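Uncharacterized protein (Enterococcus faecalis, PDB 3L1W) is of unknown function but belongs to the endonuclease/exonuclease/phosphatase family and may act as a 3'-5' RNA exonuclease. Local coordinates at residues Asn130-His135 with Asp166-Ser171. Numbering follows the deposited sequence.
Sequences NVHLDH and DFNAES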
loop_
_atom_site.group_PDB
_atom_site.type_symbol
_atom_site.label_atom_id
_atom_site.label_comp_id
_atom_site.label_asym_id
_atom_site.label_seq_id
_atom_site.Cartn_x
_atom_site.Cartn_y
_atom_site.Cartn_z
ATOM N N ASN A 130 -0.025 -0.620 -23.280
ATOM C CA ASN A 130 0.910 0.198 -22.507
ATOM C C ASN A 130 1.204 1.473 -23.287
ATOM O O ASN A 130 1.794 1.421 -24.366
ATOM C CB ASN A 130 2.201 -0.585 -22.262
ATOM C CG ASN A 130 3.142 0.115 -21.294
ATOM O OD1 ASN A 130 3.052 1.323 -21.093
ATOM N ND2 ASN A 130 4.058 -0.647 -20.704
ATOM N N VAL A 131 0.772 2.603 -22.729
ATOM C CA VAL A 131 0.867 3.914 -23.358
ATOM C C VAL A 131 2.071 4.731 -22.869
ATOM O O VAL A 131 2.268 4.882 -21.669
ATOM C CB VAL A 131 -0.403 4.733 -23.007
ATOM C CG1 VAL A 131 -0.292 6.153 -23.530
ATOM C CG2 VAL A 131 -1.658 4.039 -23.571
ATOM N N HIS A 132 2.863 5.276 -23.793
ATOM C CA HIS A 132 3.767 6.366 -23.430
ATOM C C HIS A 132 3.849 7.354 -24.574
ATOM O O HIS A 132 4.586 7.146 -25.536
ATOM C CB HIS A 132 5.168 5.871 -23.059
ATOM C CG HIS A 132 6.008 6.923 -22.403
ATOM N ND1 HIS A 132 7.348 6.751 -22.126
ATOM C CD2 HIS A 132 5.687 8.163 -21.958
ATOM C CE1 HIS A 132 7.820 7.844 -21.551
ATOM N NE2 HIS A 132 6.832 8.715 -21.434
ATOM N N LEU A 133 3.086 8.434 -24.467
ATOM C CA LEU A 133 2.976 9.370 -25.587
ATOM C C LEU A 133 4.090 10.392 -25.531
ATOM O O LEU A 133 4.704 10.582 -24.488
ATOM C CB LEU A 133 1.611 10.064 -25.590
ATOM C CG LEU A 133 0.401 9.127 -25.611
ATOM C CD1 LEU A 133 -0.897 9.910 -25.628
ATOM C CD2 LEU A 133 0.479 8.187 -26.807
ATOM N N ASP A 134 4.332 11.052 -26.666
ATOM C CA ASP A 134 5.410 12.017 -26.808
ATOM C C ASP A 134 5.214 13.216 -25.888
ATOM O O ASP A 134 4.095 13.681 -25.696
ATOM C CB ASP A 134 5.462 12.495 -28.265
ATOM C CG ASP A 134 6.870 12.661 -28.775
ATOM O OD1 ASP A 134 7.625 11.670 -28.792
ATOM O OD2 ASP A 134 7.224 13.784 -29.173
ATOM N N HIS A 135 6.299 13.721 -25.316
ATOM C CA HIS A 135 6.212 14.897 -24.454
ATOM C C HIS A 135 6.258 16.204 -25.249
ATOM O O HIS A 135 5.920 17.265 -24.737
ATOM C CB HIS A 135 7.338 14.895 -23.413
ATOM C CG HIS A 135 8.716 14.834 -24.004
ATOM N ND1 HIS A 135 9.372 15.949 -24.482
ATOM C CD2 HIS A 135 9.565 13.794 -24.179
ATOM C CE1 HIS A 135 10.562 15.596 -24.935
ATOM N NE2 HIS A 135 10.705 14.295 -24.764
ATOM N N ASP A 166 1.543 6.532 -19.418
ATOM C CA ASP A 166 1.924 7.920 -19.290
ATOM C C ASP A 166 1.502 8.666 -20.556
ATOM O O ASP A 166 2.110 8.507 -21.625
ATOM C CB ASP A 166 3.433 7.984 -19.070
ATOM C CG ASP A 166 3.942 9.398 -18.886
ATOM O OD1 ASP A 166 3.194 10.367 -19.156
ATOM O OD2 ASP A 166 5.111 9.536 -18.473
ATOM N N PHE A 167 0.444 9.463 -20.443
ATOM C CA PHE A 167 -0.099 10.190 -21.588
ATOM C C PHE A 167 0.654 11.488 -21.829
ATOM O O PHE A 167 0.468 12.122 -22.869
ATOM C CB PHE A 167 -1.593 10.502 -21.391
ATOM C CG PHE A 167 -2.491 9.315 -21.581
ATOM C CD1 PHE A 167 -3.553 9.362 -22.477
ATOM C CD2 PHE A 167 -2.285 8.158 -20.861
ATOM C CE1 PHE A 167 -4.384 8.256 -22.646
ATOM C CE2 PHE A 167 -3.108 7.054 -21.032
ATOM C CZ PHE A 167 -4.150 7.109 -21.926
ATOM N N ASN A 168 1.485 11.893 -20.865
ATOM C CA ASN A 168 2.161 13.187 -20.954
ATOM C C ASN A 168 1.183 14.333 -21.196
ATOM O O ASN A 168 1.552 15.356 -21.772
ATOM C CB ASN A 168 3.239 13.175 -22.056
ATOM C CG ASN A 168 4.625 12.834 -21.516
ATOM O OD1 ASN A 168 5.040 13.350 -20.473
ATOM N ND2 ASN A 168 5.355 11.983 -22.231
ATOM N N ALA A 169 -0.057 14.177 -20.732
ATOM C CA ALA A 169 -1.094 15.175 -21.001
ATOM C C ALA A 169 -2.018 15.338 -19.808
ATOM O O ALA A 169 -2.532 14.353 -19.290
ATOM C CB ALA A 169 -1.914 14.781 -22.231
ATOM N N GLU A 170 -2.236 16.586 -19.391
ATOM C CA GLU A 170 -3.249 16.880 -18.376
ATOM C C GLU A 170 -4.643 16.657 -18.974
ATOM O O GLU A 170 -4.797 16.554 -20.191
ATOM C CB GLU A 170 -3.107 18.310 -17.846
ATOM C CG GLU A 170 -1.714 18.643 -17.295
ATOM C CD GLU A 170 -1.503 18.224 -15.847
ATOM O OE1 GLU A 170 -2.482 18.134 -15.071
ATOM O OE2 GLU A 170 -0.334 17.997 -15.474
ATOM N N SER A 171 -5.655 16.599 -18.108
ATOM C CA SER A 171 -6.981 16.090 -18.488
ATOM C C SER A 171 -7.685 16.829 -19.624
ATOM O O SER A 171 -8.560 16.269 -20.288
ATOM C CB SER A 171 -7.899 16.064 -17.262
ATOM O OG SER A 171 -8.112 17.388 -16.798
HETATM O O HOH W 1 8.362 11.646 -21.950
#
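His132 and Asp166 pair where strand 126-132 ends and the chain leaves strand 161-164, in one sheet of the fold; their sequences, NVHLDH and DFNAES, resemble the His- and Asp/Asn-bearing motifs that line the active-site cleft in DNase I-like enzymes, so this is probably part of that cleft here. The parallel bridge rests on two backbone bonds: Asp166 N gives to Val131 O (2.9 Å), and Leu133 N gives to Asp166 O (3.0 Å). His132 CA adds a C-H...O contact to the same Asp166 O. Both His132 and Asp166 carry CG anti to the backbone N (chi1 -167° and -179°), which lays imidazole and carboxylate side by side, pointing the same way, their planes 23° apart; His132 NE2 lies 3.5 Å from Asp166 OD2 without a hydrogen bond between them, and that oxygen is instead hydrogen-bonded by Asn7. Asp166 OD1 accepts from Asn168 N (2.9 Å), an Asx turn that bends the chain after Asp166. Asn168 then reaches back across: its ND2 donates to Leu133 O at 2.7 Å, an almost straight bond with the oxygen lying in the amide plane. The same ND2 also donates to a water (3.0 Å), which forms a weak hydrogen bond to His132 NE2. Away from these polar groups, Val131 CG1 sits over one face of the Phe167 ring, 4.1 Å from its centroid, in a CH-pi contact, and Leu133 CD1 packs obliquely against the same ring. Phe167 is further enclosed by Tyr216 and Tyr218 of strand 215-220, Met145 of helix 138-151 and His176 of helix 174-179, while His132 lies against Gln42 and Glu43 of strand 38-44, in the other sheet.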